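Local coordinates for chitin elicitor-binding protein (Oryza sativa subsp. japonica, PDB 5JCD), which binds chitin oligosaccharides through its lysin-motif ectodomain and takes part in passing the fungal elicitor signal on to the plant's defence responses, at residues Y149-G152 and K153-T157; Y164-T167 and E168-L172. All coordinates share one frame; numbering follows the deposited sequence.

Contact 1: residues Y149-G152 and K153-T157. With NAG (2-acetamido-2-deoxy-beta-D-glucopyranose), chain D.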
loop_
_atom_site.group_PDB
_atom_site.type_symbol
_atom_site.label_atom_id
_atom_site.label_comp_id
_atom_site.label_asym_id
_atom_site.label_seq_id
_atom_site.Cartn_x
_atom_site.Cartn_y
_atom_site.Cartn_z
ATOM N N TYR A 149 5.157 -2.817 2.065
ATOM C CA TYR A 149 6.393 -2.191 2.525
ATOM C C TYR A 149 7.396 -2.016 1.383
ATOM O O TYR A 149 7.714 -2.987 0.677
ATOM C CB TYR A 149 7.011 -3.055 3.609
ATOM C CG TYR A 149 8.265 -2.493 4.179
ATOM C CD1 TYR A 149 8.217 -1.531 5.181
ATOM C CD2 TYR A 149 9.512 -2.938 3.743
ATOM C CE1 TYR A 149 9.377 -0.994 5.718
ATOM C CE2 TYR A 149 10.687 -2.416 4.286
ATOM C CZ TYR A 149 10.601 -1.438 5.263
ATOM O OH TYR A 149 11.721 -0.911 5.813
ATOM N N SER A 150 7.869 -0.781 1.183
ATOM C CA SER A 150 8.882 -0.504 0.180
ATOM C C SER A 150 10.282 -0.560 0.791
ATOM O O SER A 150 10.619 0.263 1.627
ATOM C CB SER A 150 8.641 0.868 -0.465
ATOM O OG SER A 150 9.641 1.160 -1.434
ATOM N N VAL A 151 11.096 -1.512 0.341
ATOM C CA VAL A 151 12.423 -1.720 0.898
ATOM C C VAL A 151 13.317 -0.478 0.742
ATOM O O VAL A 151 13.455 0.110 -0.350
ATOM C CB VAL A 151 13.136 -2.919 0.220
ATOM C CG1 VAL A 151 14.575 -2.973 0.652
ATOM C CG2 VAL A 151 12.418 -4.247 0.518
ATOM N N GLY A 152 13.905 -0.075 1.854
ATOM C CA GLY A 152 14.832 1.032 1.894
ATOM C C GLY A 152 16.234 0.629 1.480
ATOM O O GLY A 152 16.572 -0.550 1.485
ATOM N N LYS A 153 17.042 1.608 1.095
ATOM C CA LYS A 153 18.418 1.346 0.695
ATOM C C LYS A 153 19.264 0.847 1.860
ATOM O O LYS A 153 19.287 1.448 2.930
ATOM C CB LYS A 153 19.035 2.610 0.087
ATOM C CG LYS A 153 20.513 2.828 0.381
ATOM C CD LYS A 153 21.157 3.702 -0.695
ATOM C CE LYS A 153 21.322 2.930 -2.016
ATOM N NZ LYS A 153 22.685 2.305 -2.178
ATOM N N GLY A 154 19.981 -0.248 1.618
ATOM C CA GLY A 154 20.853 -0.835 2.612
ATOM C C GLY A 154 20.106 -1.774 3.541
ATOM O O GLY A 154 20.712 -2.383 4.390
ATOM N N GLU A 155 18.797 -1.924 3.358
ATOM C CA GLU A 155 18.025 -2.822 4.205
ATOM C C GLU A 155 18.177 -4.314 3.858
ATOM O O GLU A 155 18.493 -4.688 2.726
ATOM C CB GLU A 155 16.546 -2.409 4.221
ATOM C CG GLU A 155 16.309 -1.098 4.986
ATOM C CD GLU A 155 14.860 -0.582 4.980
ATOM O OE1 GLU A 155 13.978 -1.148 4.291
ATOM O OE2 GLU A 155 14.610 0.430 5.673
ATOM N N ASN A 156 17.959 -5.157 4.858
ATOM C CA ASN A 156 17.980 -6.598 4.674
ATOM C C ASN A 156 16.695 -7.244 5.225
ATOM O O ASN A 156 15.979 -6.644 6.022
ATOM C CB ASN A 156 19.238 -7.214 5.302
ATOM C CG ASN A 156 19.393 -6.876 6.777
ATOM O OD1 ASN A 156 18.675 -7.418 7.623
ATOM N ND2 ASN A 156 20.365 -6.006 7.092
ATOM N N THR A 157 16.407 -8.462 4.800
ATOM C CA THR A 157 15.155 -9.110 5.163
ATOM C C THR A 157 15.119 -9.469 6.642
ATOM O O THR A 157 14.049 -9.557 7.245
ATOM C CB THR A 157 14.928 -10.382 4.311
ATOM O OG1 THR A 157 16.116 -11.181 4.334
ATOM C CG2 THR A 157 14.660 -10.009 2.867
HETATM C C1 NAG D . 20.587 -5.753 8.509
HETATM C C2 NAG D . 21.987 -6.225 8.924
HETATM C C3 NAG D . 22.274 -5.860 10.379
HETATM C C4 NAG D . 22.196 -4.342 10.494
HETATM C C5 NAG D . 20.779 -3.922 10.116
HETATM C C6 NAG D . 20.542 -2.410 10.265
HETATM C C7 NAG D . 22.738 -8.026 7.542
HETATM C C8 NAG D . 22.687 -9.497 7.242
HETATM N N2 NAG D . 22.154 -7.640 8.672
HETATM O O3 NAG D . 23.528 -6.368 10.790
HETATM O O4 NAG D . 22.517 -3.882 11.791
HETATM O O5 NAG D . 20.475 -4.359 8.797
HETATM O O6 NAG D . 21.294 -1.626 9.352
HETATM O O7 NAG D . 23.287 -7.230 6.769
#
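Glu155 OE1 is gripped by two donors that arrive from opposite faces of its carboxylate: Tyr149 OH at 2.7 Å and the backbone Gly152 N, also at 2.7 Å. The three residues meet where the first strand of a LysM domain turns toward its first helix, through a type II beta turn running from Gly152 to Glu155. The turn is closed by the backbone bond from Glu155 N to Gly152 O, 3.2 Å long, and Gly154 of the chitin-binding site sits at its third position with positive phi. The phenol donates on the syn side of OE1, 35° out of the carboxylate plane, whereas the amide comes from well above that plane. With CG opposite the carbonyl carbon (chi1 -70°) and the chain extended beyond it, Glu155 folds back along the turn to the tyrosine, its carboxylate only 15° from the ring plane. Replacing Glu155 by an alanine removes the shared acceptor and would probably leave both the Tyr149 hydroxyl and the Gly152 amide without this mate. Asn156 is the N-cap of helix 157-163, its OD1 accepting from Ala159 N, while its ND2 carries the N-linked sugar through a 1.5 Å bond to NAG C1.

Contact 2: residues Y164-T167 and E168-L172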
loop_
_atom_site.group_PDB
_atom_site.type_symbol
_atom_site.label_atom_id
_atom_site.label_comp_id
_atom_site.label_asym_id
_atom_site.label_seq_id
_atom_site.Cartn_x
_atom_site.Cartn_y
_atom_site.Cartn_z
ATOM N N TYR A 164 9.156 -5.907 12.265
ATOM C CA TYR A 164 7.712 -6.113 12.226
ATOM C C TYR A 164 7.261 -7.339 13.003
ATOM O O TYR A 164 6.140 -7.823 12.812
ATOM C CB TYR A 164 7.172 -6.097 10.783
ATOM C CG TYR A 164 7.261 -4.694 10.224
ATOM C CD1 TYR A 164 6.487 -3.669 10.768
ATOM C CD2 TYR A 164 8.145 -4.378 9.187
ATOM C CE1 TYR A 164 6.589 -2.370 10.294
ATOM C CE2 TYR A 164 8.242 -3.075 8.694
ATOM C CZ TYR A 164 7.466 -2.086 9.252
ATOM O OH TYR A 164 7.572 -0.804 8.787
ATOM N N GLY A 165 8.149 -7.841 13.861
ATOM C CA GLY A 165 7.813 -8.926 14.780
ATOM C C GLY A 165 7.395 -10.143 13.993
ATOM O O GLY A 165 6.428 -10.835 14.301
ATOM N N VAL A 166 8.143 -10.380 12.936
ATOM C CA VAL A 166 7.871 -11.472 12.054
ATOM C C VAL A 166 9.147 -12.271 11.862
ATOM O O VAL A 166 10.250 -11.754 12.019
ATOM C CB VAL A 166 7.271 -10.925 10.733
ATOM C CG1 VAL A 166 7.832 -11.608 9.508
ATOM C CG2 VAL A 166 5.760 -11.000 10.783
ATOM N N THR A 167 8.988 -13.558 11.614
ATOM C CA THR A 167 10.115 -14.412 11.291
ATOM C C THR A 167 10.647 -14.112 9.885
ATOM O O THR A 167 9.871 -13.874 8.952
ATOM C CB THR A 167 9.709 -15.895 11.443
ATOM O OG1 THR A 167 10.313 -16.417 12.632
ATOM C CG2 THR A 167 10.184 -16.715 10.291
ATOM N N GLU A 168 11.968 -14.137 9.734
ATOM C CA GLU A 168 12.570 -13.882 8.436
ATOM C C GLU A 168 12.089 -14.858 7.350
ATOM O O GLU A 168 11.768 -14.430 6.238
ATOM C CB GLU A 168 14.108 -13.877 8.522
ATOM C CG GLU A 168 14.752 -13.560 7.179
ATOM C CD GLU A 168 16.260 -13.450 7.210
ATOM O OE1 GLU A 168 16.854 -13.479 8.309
ATOM O OE2 GLU A 168 16.853 -13.302 6.115
ATOM N N SER A 169 11.973 -16.147 7.670
ATOM C CA SER A 169 11.513 -17.122 6.669
ATOM C C SER A 169 10.060 -16.892 6.279
ATOM O O SER A 169 9.671 -17.122 5.122
ATOM C CB SER A 169 11.756 -18.575 7.106
ATOM O OG SER A 169 11.209 -18.826 8.375
ATOM N N THR A 170 9.248 -16.498 7.255
ATOM C CA THR A 170 7.885 -16.054 6.965
ATOM C C THR A 170 7.911 -14.909 5.935
ATOM O O THR A 170 7.178 -14.915 4.945
ATOM C CB THR A 170 7.151 -15.582 8.241
ATOM O OG1 THR A 170 6.851 -16.706 9.080
ATOM C CG2 THR A 170 5.868 -14.897 7.883
ATOM N N LEU A 171 8.773 -13.929 6.171
ATOM C CA LEU A 171 8.869 -12.807 5.251
ATOM C C LEU A 171 9.300 -13.340 3.888
ATOM O O LEU A 171 8.721 -12.976 2.874
ATOM C CB LEU A 171 9.845 -11.746 5.766
ATOM C CG LEU A 171 9.860 -10.407 5.009
ATOM C CD1 LEU A 171 8.489 -9.761 5.134
ATOM C CD2 LEU A 171 10.937 -9.462 5.561
ATOM N N LEU A 172 10.275 -14.248 3.889
ATOM C CA LEU A 172 10.841 -14.819 2.659
ATOM C C LEU A 172 9.901 -15.729 1.883
ATOM O O LEU A 172 9.831 -15.641 0.660
ATOM C CB LEU A 172 12.135 -15.573 2.972
ATOM C CG LEU A 172 13.238 -14.625 3.450
ATOM C CD1 LEU A 172 14.484 -15.344 3.997
ATOM C CD2 LEU A 172 13.575 -13.608 2.371
#
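Val166 CG1 carries the apolar part of this contact, 4.2 Å from Thr170 CG2, the two side chains crossing at about a right angle. The same valine methyl lies 4.3 Å from Leu171 CB, so it rests against two successive residues in the first turn of helix 168-174. Thr170 holds OG1 opposite its carbonyl carbon (chi1 -71°), which leaves CG2 opposite the backbone N and facing the valine, with OG1 near Thr167, 3.5 Å from Thr167 CG2. Beyond this pair, Pro194 touches Val166 and Pro192 touches Thr170, while Leu171 packs inward on Ile160, Ala161 and Val191.

Residues 164-167 link the two helices of the second LysM domain, a beta-alpha-alpha-beta fold in which both helices pack on one side of the antiparallel pair formed by strands 145-150 and 188-193. Helix 157-163 ends in a Schellman motif with Gly165, at positive phi, as its C' residue, and the chain is extended at Val166 before the next helix begins.

Among polar contacts, the backbone bond from Leu171 N to Thr167 O, 3.0 Å, is the first i to i+4 bond of helix 168-174. Thr167 occupies the N-cap position, yet its side chain makes no capping bond. The carboxylate of Glu168 has its polar partner in Thr157, on the preceding helix.

Contacts 1 and 2 stand at the starts of the two successive helices of the second LysM domain, with centres 13 Å apart. They meet at Thr157, whose OG1 lies 2.9 Å from Glu168 OE2 in a probable hydrogen bond, and whose carbonyl O packs 3.5 Å from Leu171 CD2. A second junction brings Tyr149 CE1 to within 3.6 Å of Tyr164 OH. Both contacts border the chitin-binding site: contact 1 contains Gly154 and places the Val151 side chain about 4 Å from that of Leu183, while in contact 2 the Glu168 side chain comes within about 3 Å of that of Ser158, both between nearest atoms. The NAG joined to Asn156 in contact 1 is an N-linked glycan, not bound chitin.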